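Major royal jelly protein 1 (PDB 5YYL) forms the most abundant protein component of honeybee royal jelly, binds sterol and probably serves as food for developing larvae. Local coordinates at residues Leu27-Pro32 and Asn408-Asn413; Val78-Leu81 and Gly85-Ser88; Pro152-Phe157 and Val203-Glu208; Thr238-Asp243 and Ser268-Thr273; Val316-Leu321 and Arg342-Ser347. All coordinates share one frame; numbering follows the deposited sequence.

Interaction 1 (Leu27-Pro32 and Asn408-Asn413); sequences LNKSLP and NELILN
Lys29 and Leu31 both meet one methyl group of Leu410. Lys29 CE lies 3.7 Å from Leu410 CD1, and Lys29 NZ lies 3.9 Å from the same methyl. Leu31 CD1 reaches Leu410 CD1 at 4.0 Å, with the two leucine side chains at about a right angle. The touching is therefore by CD1 alone on the Leu410 side. Lys29 gets there by keeping its chain stretched, with CG anti to the backbone N (chi1 160°), which brings its far end, CE and NZ, against the methyl. The ammonium then ends near the last turn of the short helix 407-411. Its NZ is 4.3 Å from Glu409 O, too far to count as a bond, but a positive charge near a helix C-terminus would probably be favourable. The Lys29 NZ itself makes a weak hydrogen bond to Asn413 OD1 of the second subunit. Around this point Asn413 ND2 of each subunit bonds to Glu409 O and Leu412 O of the other, and the two Leu412 side chains pack together. Behind the apolar part, Leu31 rests on Met403 and Ala405, and Leu410 on Phe318 and Val344. Next along the chain, strand 33-37 pairs antiparallel with strand 400-406. This is consistent with the Velcro-type closure of many beta-propellers, in which an N-terminal strand completes the last blade.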
# COMPACT_ATOMS: atom_id res chain seq x y z
N LEU A 27 30.13 -29.04 -13.35
CA LEU A 27 31.28 -28.49 -14.10
C LEU A 27 30.88 -27.20 -14.85
O LEU A 27 29.84 -27.14 -15.50
CB LEU A 27 31.88 -29.52 -15.07
N ASN A 28 31.74 -26.20 -14.74
CA ASN A 28 31.52 -24.83 -15.22
C ASN A 28 30.31 -24.08 -14.62
O ASN A 28 29.92 -23.05 -15.18
CB ASN A 28 31.52 -24.79 -16.77
CG ASN A 28 32.13 -23.50 -17.33
OD1 ASN A 28 31.45 -22.73 -18.02
ND2 ASN A 28 33.40 -23.25 -17.03
N LYS A 29 29.75 -24.54 -13.48
CA LYS A 29 28.65 -23.78 -12.81
C LYS A 29 29.21 -22.56 -12.09
O LYS A 29 30.03 -22.72 -11.21
CB LYS A 29 27.84 -24.61 -11.82
CG LYS A 29 27.06 -23.77 -10.79
CD LYS A 29 25.96 -24.56 -10.09
CE LYS A 29 25.63 -24.01 -8.70
NZ LYS A 29 24.43 -24.66 -8.06
N SER A 30 28.86 -21.38 -12.59
CA SER A 30 29.39 -20.14 -12.09
C SER A 30 28.35 -19.54 -11.14
O SER A 30 27.18 -19.92 -11.15
CB SER A 30 29.69 -19.18 -13.26
N LEU A 31 28.79 -18.57 -10.36
CA LEU A 31 27.93 -17.84 -9.45
C LEU A 31 27.68 -16.44 -10.01
O LEU A 31 28.60 -15.81 -10.52
CB LEU A 31 28.60 -17.75 -8.09
CG LEU A 31 28.35 -18.90 -7.13
CD1 LEU A 31 28.43 -20.26 -7.80
CD2 LEU A 31 29.32 -18.80 -5.97
N PRO A 32 26.44 -15.94 -9.90
CA PRO A 32 26.19 -14.60 -10.40
C PRO A 32 27.12 -13.51 -9.83
O PRO A 32 27.33 -13.39 -8.62
CB PRO A 32 24.75 -14.31 -9.96
CG PRO A 32 24.42 -15.32 -8.95
CD PRO A 32 25.22 -16.53 -9.32
N ASN A 408 21.51 -22.19 0.47
CA ASN A 408 20.65 -23.37 0.39
C ASN A 408 20.51 -23.84 -1.06
O ASN A 408 20.62 -25.04 -1.31
CB ASN A 408 19.28 -23.09 1.03
CG ASN A 408 18.38 -24.30 1.05
OD1 ASN A 408 17.76 -24.63 0.04
N GLU A 409 20.29 -22.93 -1.99
CA GLU A 409 20.24 -23.26 -3.43
C GLU A 409 21.53 -23.92 -3.97
O GLU A 409 21.50 -24.71 -4.91
CB GLU A 409 19.90 -22.01 -4.27
CG GLU A 409 19.19 -22.28 -5.59
CD GLU A 409 18.60 -21.04 -6.29
OE1 GLU A 409 18.59 -21.01 -7.55
OE2 GLU A 409 18.12 -20.09 -5.61
N LEU A 410 22.67 -23.60 -3.37
CA LEU A 410 23.98 -24.08 -3.83
C LEU A 410 24.18 -25.55 -3.43
O LEU A 410 24.71 -26.33 -4.21
CB LEU A 410 25.07 -23.17 -3.24
CG LEU A 410 26.47 -22.96 -3.83
CD1 LEU A 410 26.47 -22.80 -5.33
CD2 LEU A 410 27.12 -21.76 -3.17
N ILE A 411 23.72 -25.91 -2.25
CA ILE A 411 23.94 -27.22 -1.66
C ILE A 411 22.73 -28.18 -1.71
O ILE A 411 22.88 -29.36 -1.40
CB ILE A 411 24.41 -27.12 -0.19
CG1 ILE A 411 23.29 -26.57 0.72
CG2 ILE A 411 25.67 -26.29 -0.11
CD1 ILE A 411 23.74 -26.23 2.13
N LEU A 412 21.55 -27.69 -2.11
CA LEU A 412 20.32 -28.48 -2.14
C LEU A 412 20.50 -29.74 -2.97
O LEU A 412 21.06 -29.68 -4.06
CB LEU A 412 19.16 -27.67 -2.76
CG LEU A 412 17.76 -28.31 -2.73
CD1 LEU A 412 17.26 -28.45 -1.30
CD2 LEU A 412 16.81 -27.47 -3.55
N ASN A 413 19.99 -30.86 -2.46
CA ASN A 413 20.17 -32.19 -3.08
C ASN A 413 21.66 -32.57 -3.27
O ASN A 413 22.03 -33.12 -4.32
CB ASN A 413 19.42 -32.27 -4.44
CG ASN A 413 17.97 -31.82 -4.36
OD1 ASN A 413 17.31 -32.00 -3.36
ND2 ASN A 413 17.47 -31.24 -5.45

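Interaction 2 (Val78-Leu81 and Gly85-Ser88); sequences VTML and GVPS
In a four-stranded antiparallel blade of the beta-propeller, the loop between strands 75-81 and 90-94 folds back so that Val86 packs on Met80 CB and CG and on the carbonyl O of Leu81. The CG1 methyl of Val86 sits 3.9 Å from Met80 CB. It is also 3.9 Å from Met80 CG, and the two side chains slant across each other. Val86 holds CG1 anti to its own backbone N (chi1 174°), which sends CG1 to Met80 and CG2 to the carbonyl of Leu81. Met80 starts toward the loop but then turns off. Its chain bends at chi2 and chi3. The base of Met80 meets Val86, and the side chain also packs on Tyr42 and Leu104. The loop backbone is held from outside the contact. Arg82 NH1 bonds to Val86 O, and Asn64 ND2 bonds to Gly85 O. Gly85 has a positive phi that would press a CB against the preceding carbonyl, which suits glycine. Strand pairing resumes just beyond Ser88, where Met80 and Ser89 share a backbone hydrogen bond. Ser88 OG is hydrogen-bonded to Asn91 OD1, while Ser88 O faces Met80 CB at 3.9 Å. The second methyl of Val86, CG2, lies 3.6 Å from Leu81 O.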
# COMPACT_ATOMS: atom_id res chain seq x y z
N VAL A 78 35.97 -3.30 0.31
CA VAL A 78 36.99 -3.93 -0.52
C VAL A 78 38.33 -3.46 -0.01
O VAL A 78 38.58 -2.26 0.01
CB VAL A 78 36.85 -3.53 -2.00
CG1 VAL A 78 37.96 -4.17 -2.84
CG2 VAL A 78 35.48 -3.94 -2.54
N THR A 79 39.18 -4.39 0.45
CA THR A 79 40.49 -4.02 0.99
C THR A 79 41.57 -4.29 -0.02
O THR A 79 41.53 -5.29 -0.73
CB THR A 79 40.86 -4.72 2.30
OG1 THR A 79 41.21 -6.09 2.04
CG2 THR A 79 39.75 -4.64 3.29
N MET A 80 42.54 -3.38 -0.09
CA MET A 80 43.60 -3.48 -1.07
C MET A 80 44.95 -3.69 -0.38
O MET A 80 45.28 -3.03 0.63
CB MET A 80 43.62 -2.23 -1.94
CG MET A 80 44.00 -2.51 -3.39
SD MET A 80 42.75 -3.30 -4.43
CE MET A 80 41.24 -2.57 -3.79
N LEU A 81 45.71 -4.65 -0.93
CA LEU A 81 47.09 -4.89 -0.49
C LEU A 81 47.89 -3.65 -0.82
O LEU A 81 47.90 -3.21 -1.98
CB LEU A 81 47.71 -6.09 -1.23
CG LEU A 81 47.20 -7.49 -0.90
CD1 LEU A 81 47.88 -8.52 -1.78
CD2 LEU A 81 47.40 -7.78 0.58
N GLY A 85 51.65 2.58 -5.15
CA GLY A 85 50.59 3.01 -6.06
C GLY A 85 49.17 2.58 -5.66
O GLY A 85 48.32 2.31 -6.52
N VAL A 86 48.93 2.54 -4.35
CA VAL A 86 47.66 2.13 -3.79
C VAL A 86 47.22 3.21 -2.81
O VAL A 86 47.67 3.22 -1.67
CB VAL A 86 47.77 0.75 -3.10
CG1 VAL A 86 46.46 0.41 -2.39
CG2 VAL A 86 48.11 -0.31 -4.14
N PRO A 87 46.36 4.14 -3.27
CA PRO A 87 45.99 5.33 -2.49
C PRO A 87 45.37 5.02 -1.14
O PRO A 87 45.77 5.62 -0.14
CB PRO A 87 44.98 6.05 -3.38
CG PRO A 87 44.55 5.07 -4.41
CD PRO A 87 45.71 4.14 -4.60
N SER A 88 44.39 4.11 -1.12
CA SER A 88 43.77 3.67 0.13
C SER A 88 43.68 2.17 0.20
O SER A 88 43.58 1.50 -0.83
CB SER A 88 42.37 4.26 0.29
OG SER A 88 41.78 3.81 1.51

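Interaction 3 (Pro152-Phe157 and Val203-Glu208); sequences PKLLTF and VYIADE
Strands 153-158 and 201-207 do not pair, and their backbones stay well apart, with the CA atoms of Leu154 and Val203 separated by 9.3 Å. Side chains bridge the distance. Leu154 and Val203 point at each other and meet tip to tip. Leu154 CD2 fits against both methyls of Val203, at 3.9 Å from CG1 and 4.0 Å from CG2. Leu154 has CG anti to the backbone N (chi1 -163°), which carries its branch out toward the other strand. The other branch, Leu154 CD1, turns to Ile205 and lies 4.2 Å from Ile205 CD1. Val203 and Ile205 are two residues apart, so they project from the same face of their strand. Tyr204 between them projects from the other face, where it packs on Thr280 and bonds to Gln191 OE1 through OH. The two strands belong to successive four-stranded blades of the beta-propeller. Strand 153-158 is third in one sheet and strand 201-207 second in the next, so the contact is face-to-face packing of neighbouring blades. Further apolar residues continue the layer. Ile205 touches Leu138 on the first blade, and Val203 touches Leu188 within its own. Lys153 starts away from strand 201-207, and its NZ makes a salt bridge with Asp139 OD1 on the adjoining strand 134-139.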
# COMPACT_ATOMS: atom_id res chain seq x y z
N PRO A 152 51.90 -4.02 13.02
CA PRO A 152 50.49 -4.40 12.81
C PRO A 152 49.54 -3.92 13.91
O PRO A 152 49.98 -3.72 15.06
CB PRO A 152 50.52 -5.94 12.82
CG PRO A 152 51.91 -6.35 13.10
CD PRO A 152 52.80 -5.18 12.86
N LYS A 153 48.27 -3.76 13.56
CA LYS A 153 47.24 -3.37 14.52
C LYS A 153 45.83 -3.84 14.15
O LYS A 153 45.54 -4.19 13.01
CB LYS A 153 47.24 -1.85 14.73
CG LYS A 153 47.25 -1.00 13.47
CD LYS A 153 47.14 0.46 13.87
CE LYS A 153 46.95 1.37 12.68
NZ LYS A 153 48.22 1.61 11.95
N LEU A 154 44.97 -3.87 15.16
CA LEU A 154 43.59 -4.31 15.06
C LEU A 154 42.67 -3.12 15.37
O LEU A 154 42.57 -2.70 16.52
CB LEU A 154 43.36 -5.46 16.06
CG LEU A 154 42.15 -6.38 15.93
CD1 LEU A 154 42.20 -7.16 14.62
CD2 LEU A 154 42.10 -7.34 17.12
N LEU A 155 42.02 -2.59 14.34
CA LEU A 155 41.06 -1.49 14.50
C LEU A 155 39.63 -2.00 14.61
O LEU A 155 39.32 -3.09 14.18
CB LEU A 155 41.16 -0.51 13.35
CG LEU A 155 42.56 0.04 13.10
CD1 LEU A 155 43.28 -0.73 11.98
CD2 LEU A 155 42.46 1.52 12.75
N THR A 156 38.76 -1.16 15.18
CA THR A 156 37.38 -1.49 15.47
C THR A 156 36.51 -0.24 15.30
O THR A 156 36.44 0.57 16.20
CB THR A 156 37.25 -2.02 16.90
OG1 THR A 156 37.90 -3.29 16.99
CG2 THR A 156 35.78 -2.20 17.32
N PHE A 157 35.87 -0.11 14.14
CA PHE A 157 34.97 1.02 13.85
C PHE A 157 33.52 0.71 14.21
O PHE A 157 33.10 -0.43 14.11
CB PHE A 157 35.03 1.37 12.37
CG PHE A 157 36.40 1.73 11.90
CD1 PHE A 157 36.83 3.05 11.93
CD2 PHE A 157 37.26 0.76 11.40
CE1 PHE A 157 38.09 3.39 11.48
CE2 PHE A 157 38.53 1.09 10.96
CZ PHE A 157 38.94 2.42 10.98
N VAL A 203 39.22 -12.38 19.21
CA VAL A 203 39.70 -12.35 17.82
C VAL A 203 40.74 -13.45 17.62
O VAL A 203 41.37 -13.88 18.57
CB VAL A 203 40.24 -10.96 17.46
CG1 VAL A 203 40.88 -10.93 16.09
CG2 VAL A 203 39.11 -9.95 17.50
N TYR A 204 40.86 -13.94 16.39
CA TYR A 204 41.86 -14.94 16.02
C TYR A 204 42.58 -14.50 14.76
O TYR A 204 41.93 -14.20 13.77
CB TYR A 204 41.19 -16.29 15.78
CG TYR A 204 40.36 -16.75 16.95
CD1 TYR A 204 40.94 -17.47 17.99
CD2 TYR A 204 39.00 -16.48 17.01
CE1 TYR A 204 40.17 -17.90 19.07
CE2 TYR A 204 38.23 -16.90 18.09
CZ TYR A 204 38.82 -17.61 19.11
OH TYR A 204 38.08 -18.02 20.17
N ILE A 205 43.92 -14.46 14.80
CA ILE A 205 44.71 -13.92 13.70
C ILE A 205 45.78 -14.92 13.26
O ILE A 205 46.71 -15.20 14.00
CB ILE A 205 45.35 -12.58 14.08
CG1 ILE A 205 44.28 -11.59 14.56
CG2 ILE A 205 46.10 -11.97 12.91
CD1 ILE A 205 44.81 -10.39 15.32
N ALA A 206 45.64 -15.46 12.05
CA ALA A 206 46.62 -16.41 11.52
C ALA A 206 47.79 -15.66 10.95
O ALA A 206 47.59 -14.58 10.40
CB ALA A 206 46.00 -17.27 10.44
N ASP A 207 48.98 -16.23 11.08
CA ASP A 207 50.24 -15.67 10.55
C ASP A 207 50.87 -16.69 9.61
O ASP A 207 51.59 -17.58 10.03
CB ASP A 207 51.17 -15.34 11.74
CG ASP A 207 52.60 -14.91 11.31
OD1 ASP A 207 52.87 -14.68 10.10
OD2 ASP A 207 53.47 -14.83 12.21
N GLU A 208 50.61 -16.56 8.32
CA GLU A 208 50.98 -17.59 7.35
C GLU A 208 52.50 -17.74 7.20
O GLU A 208 52.99 -18.88 7.08
CB GLU A 208 50.30 -17.35 5.99
CG GLU A 208 50.76 -16.17 5.14
CD GLU A 208 49.88 -15.95 3.90
OE1 GLU A 208 49.87 -14.83 3.37
OE2 GLU A 208 49.18 -16.89 3.46

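Interaction 4 (Thr238-Asp243 and Ser268-Thr273); sequences TKMTID and SPVAST
One apolar pair and two contacts with main chain carry the meeting of Thr238 and Met240 with Val270 and Ala271. In the apolar pair, Met240 CE lies 3.8 Å from Val270 CG1, with the side chains at about a right angle. The same methyl lies 3.5 Å from Val270 O. Met240 reaches this place because its chain runs straight at chi2 and then bends at chi3 (89°), which swings CE over the Val270-Ala271 backbone. In the other main-chain contact, Ala271 CB sits 3.8 Å from Thr238 CA. Here the methyl meets mainly main chain, since Thr238 starts its side chain away from the loop, and Thr238 OG1 is 4.2 Å from Ala271 CB.

Hydrogen bonds shape 268-273 from within, while Thr238 is paired outside the contact, by a backbone bond to Ala249. Ser272 OG donates to Pro269 O at 2.7 Å, with a C=O to donor angle of 136° and the donor tilted 21° from the carbonyl plane. Ser272 N makes a weak bond of 3.1 Å to Val270 O, and Ala271 is thus the centre of an inverse gamma turn. These bonds turn the chain at Ala271, whose CB starts toward 238-243.

The contact sets the small hairpin 239-242 and 245-248 against the end of strand 264-269, in the four-stranded propeller blade that follows the hairpin. Backbone bonds link Ala271 to Asp234 and Val270 to Gly252. Val270 also packs on Glu208, just after strand 201-207 of the preceding blade.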
# COMPACT_ATOMS: atom_id res chain seq x y z
N THR A 238 53.59 -27.27 -2.02
CA THR A 238 54.00 -25.87 -2.13
C THR A 238 53.72 -25.29 -3.55
O THR A 238 53.50 -24.09 -3.70
CB THR A 238 55.46 -25.69 -1.66
OG1 THR A 238 55.67 -24.34 -1.20
CG2 THR A 238 56.49 -26.11 -2.73
N LYS A 239 53.72 -26.17 -4.56
CA LYS A 239 53.36 -25.81 -5.94
C LYS A 239 51.84 -25.84 -6.16
O LYS A 239 51.22 -26.88 -5.95
CB LYS A 239 54.02 -26.78 -6.92
N MET A 240 51.26 -24.72 -6.60
CA MET A 240 49.81 -24.60 -6.84
C MET A 240 49.61 -24.05 -8.23
O MET A 240 49.97 -22.91 -8.49
CB MET A 240 49.13 -23.66 -5.82
CG MET A 240 50.00 -22.65 -5.09
SD MET A 240 49.11 -22.13 -3.61
CE MET A 240 49.66 -23.37 -2.42
N THR A 241 49.00 -24.85 -9.12
CA THR A 241 48.70 -24.43 -10.50
C THR A 241 47.25 -23.94 -10.67
O THR A 241 46.31 -24.69 -10.42
CB THR A 241 48.97 -25.60 -11.48
OG1 THR A 241 50.24 -26.19 -11.16
CG2 THR A 241 48.96 -25.11 -12.94
N ILE A 242 47.08 -22.68 -11.10
CA ILE A 242 45.74 -22.11 -11.41
C ILE A 242 45.67 -21.68 -12.88
O ILE A 242 46.35 -20.74 -13.27
CB ILE A 242 45.41 -20.88 -10.52
CG1 ILE A 242 45.94 -21.05 -9.10
N ASP A 243 44.85 -22.36 -13.68
CA ASP A 243 44.56 -22.00 -15.10
C ASP A 243 45.79 -22.00 -16.01
O ASP A 243 46.05 -21.02 -16.72
CB ASP A 243 43.84 -20.65 -15.20
N SER A 268 43.88 -24.20 7.59
CA SER A 268 44.86 -25.11 7.01
C SER A 268 46.08 -24.33 6.57
O SER A 268 45.97 -23.16 6.25
CB SER A 268 44.28 -25.85 5.82
OG SER A 268 43.80 -24.97 4.84
N PRO A 269 47.26 -24.96 6.56
CA PRO A 269 48.38 -24.24 5.93
C PRO A 269 48.13 -24.09 4.42
O PRO A 269 47.48 -24.98 3.82
CB PRO A 269 49.60 -25.13 6.23
CG PRO A 269 49.16 -26.19 7.17
CD PRO A 269 47.67 -26.27 7.12
N VAL A 270 48.59 -22.98 3.84
CA VAL A 270 48.40 -22.68 2.41
C VAL A 270 49.00 -23.78 1.55
O VAL A 270 48.36 -24.30 0.66
CB VAL A 270 49.03 -21.32 2.01
CG1 VAL A 270 49.04 -21.10 0.50
CG2 VAL A 270 48.30 -20.16 2.70
N ALA A 271 50.25 -24.13 1.85
CA ALA A 271 50.86 -25.28 1.23
C ALA A 271 50.46 -26.51 2.05
O ALA A 271 51.20 -27.00 2.90
CB ALA A 271 52.36 -25.12 1.18
N SER A 272 49.26 -27.01 1.78
CA SER A 272 48.77 -28.24 2.40
C SER A 272 47.52 -28.66 1.67
O SER A 272 46.91 -27.84 0.98
CB SER A 272 48.45 -28.06 3.89
OG SER A 272 47.11 -27.67 4.08
N THR A 273 47.13 -29.92 1.82
CA THR A 273 45.87 -30.40 1.25
C THR A 273 44.95 -30.91 2.36
O THR A 273 44.07 -31.72 2.13
CB THR A 273 46.10 -31.46 0.16
OG1 THR A 273 46.64 -32.64 0.74
CG2 THR A 273 47.04 -30.91 -0.93

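Interaction 5 (Val316-Leu321 and Arg342-Ser347); sequences VLFFGL and RTVAQS
Phe318, whose ring meets Val344, is tied by a backbone hydrogen bond to Val310 of strand 306-311. Both segments are strands of one four-stranded antiparallel blade of the beta-propeller. They are not neighbours in it, because strand 326-331 runs between 316-321 and 342-346. The side chains therefore reach over the middle strand, and the CA atoms of Phe318 and Val344 are 9.0 Å apart. Val344 CG1 comes to the edge of the Phe318 ring, near its plane, and lies 4.2 Å from CE1. Val344 and Ala345 form a classic beta bulge opposite Leu327, so the outer strand is irregular just where Val344 meets the ring. Helix 407-411 covers this pair, with Ile411 also on Phe318. Farther along, Leu321 and Thr343 meet at about a right angle. Leu321 has CG anti to its carbonyl carbon (chi1 -71°), and its two branches do different work. CD2 lies in plane at the edge of the Phe319 ring, while CD1 is 3.8 Å from Thr343 CG2.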
# COMPACT_ATOMS: atom_id res chain seq x y z
N VAL A 316 27.42 -25.37 7.46
CA VAL A 316 28.06 -25.78 6.21
C VAL A 316 29.37 -25.00 6.01
O VAL A 316 29.35 -23.76 5.99
CB VAL A 316 27.15 -25.49 5.01
CG1 VAL A 316 27.76 -26.05 3.73
CG2 VAL A 316 25.76 -26.07 5.25
N LEU A 317 30.48 -25.72 5.88
CA LEU A 317 31.81 -25.12 5.62
C LEU A 317 32.04 -25.06 4.12
O LEU A 317 31.98 -26.09 3.45
CB LEU A 317 32.94 -25.96 6.23
CG LEU A 317 34.40 -25.59 5.87
CD1 LEU A 317 34.93 -24.45 6.73
CD2 LEU A 317 35.33 -26.79 5.96
N PHE A 318 32.34 -23.87 3.61
CA PHE A 318 32.72 -23.67 2.23
C PHE A 318 34.20 -23.35 2.17
O PHE A 318 34.75 -22.75 3.10
CB PHE A 318 31.93 -22.54 1.60
CG PHE A 318 30.49 -22.87 1.38
CD1 PHE A 318 30.08 -23.40 0.16
CD2 PHE A 318 29.55 -22.66 2.38
CE1 PHE A 318 28.75 -23.72 -0.05
CE2 PHE A 318 28.23 -22.98 2.18
CZ PHE A 318 27.83 -23.52 0.96
N PHE A 319 34.83 -23.77 1.07
CA PHE A 319 36.24 -23.55 0.86
C PHE A 319 36.65 -23.60 -0.60
O PHE A 319 36.13 -24.40 -1.37
CB PHE A 319 37.05 -24.56 1.67
CG PHE A 319 36.67 -25.99 1.41
CD1 PHE A 319 37.25 -26.69 0.37
CD2 PHE A 319 35.75 -26.64 2.24
CE1 PHE A 319 36.90 -28.01 0.13
CE2 PHE A 319 35.40 -27.96 2.00
CZ PHE A 319 35.98 -28.64 0.95
N GLY A 320 37.60 -22.75 -0.97
CA GLY A 320 38.09 -22.69 -2.32
C GLY A 320 39.13 -23.77 -2.56
O GLY A 320 40.01 -23.98 -1.74
N LEU A 321 39.04 -24.41 -3.73
CA LEU A 321 39.94 -25.46 -4.11
C LEU A 321 40.86 -24.90 -5.19
O LEU A 321 40.46 -24.74 -6.32
CB LEU A 321 39.13 -26.66 -4.60
CG LEU A 321 38.38 -27.38 -3.47
CD1 LEU A 321 37.11 -28.07 -3.94
CD2 LEU A 321 39.27 -28.40 -2.76
N ARG A 342 32.02 -32.29 -1.14
CA ARG A 342 31.59 -32.11 -2.53
C ARG A 342 32.01 -30.76 -3.07
O ARG A 342 32.16 -29.79 -2.30
CB ARG A 342 30.05 -32.31 -2.69
CG ARG A 342 29.50 -33.66 -2.19
CD ARG A 342 29.56 -34.83 -3.20
NE ARG A 342 29.58 -36.15 -2.55
CZ ARG A 342 28.55 -37.00 -2.49
N THR A 343 32.25 -30.68 -4.38
CA THR A 343 32.53 -29.40 -5.02
C THR A 343 31.22 -28.88 -5.62
O THR A 343 30.56 -29.58 -6.35
CB THR A 343 33.66 -29.44 -6.07
OG1 THR A 343 33.13 -29.69 -7.37
CG2 THR A 343 34.71 -30.49 -5.71
N VAL A 344 30.88 -27.64 -5.28
CA VAL A 344 29.56 -27.08 -5.52
C VAL A 344 29.50 -26.06 -6.67
O VAL A 344 28.44 -25.83 -7.21
CB VAL A 344 29.06 -26.47 -4.19
CG1 VAL A 344 29.59 -25.05 -3.97
CG2 VAL A 344 27.56 -26.51 -4.12
N ALA A 345 30.61 -25.42 -6.99
CA ALA A 345 30.72 -24.63 -8.21
C ALA A 345 32.16 -24.68 -8.72
O ALA A 345 33.09 -24.98 -7.96
CB ALA A 345 30.31 -23.20 -7.94
N GLN A 346 32.34 -24.41 -10.00
CA GLN A 346 33.67 -24.44 -10.60
C GLN A 346 33.67 -23.67 -11.93
O GLN A 346 32.74 -23.78 -12.69
CB GLN A 346 34.19 -25.89 -10.76
CG GLN A 346 34.37 -26.51 -12.14
CD GLN A 346 35.60 -25.99 -12.85
OE1 GLN A 346 36.63 -25.77 -12.21
NE2 GLN A 346 35.49 -25.74 -14.15
N SER A 347 34.74 -22.93 -12.18
CA SER A 347 34.87 -22.14 -13.40
C SER A 347 36.31 -21.75 -13.61
O SER A 347 36.91 -21.10 -12.76
CB SER A 347 34.01 -20.87 -13.34
OG SER A 347 34.57 -19.84 -14.15

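From the N terminus, residues 27-32 come first, and their partner 408-413 lies near the end of the chain. Interaction 1 thus closes a loop that encloses the other four. Within it, interactions 2, 3, 4 and 5 follow in series and none cross. Interaction 2 closes a short turn inside one blade. Interaction 3 joins two successive blades, interaction 4 sets a hairpin against a later blade, and interaction 5 lies within the next. Interactions 1 and 5 touch, with centres 9 Å apart, and Lys29 O probably accepts a hydrogen bond from Gln346 N. Interactions 3 and 4 meet where Glu208 packs on Val270.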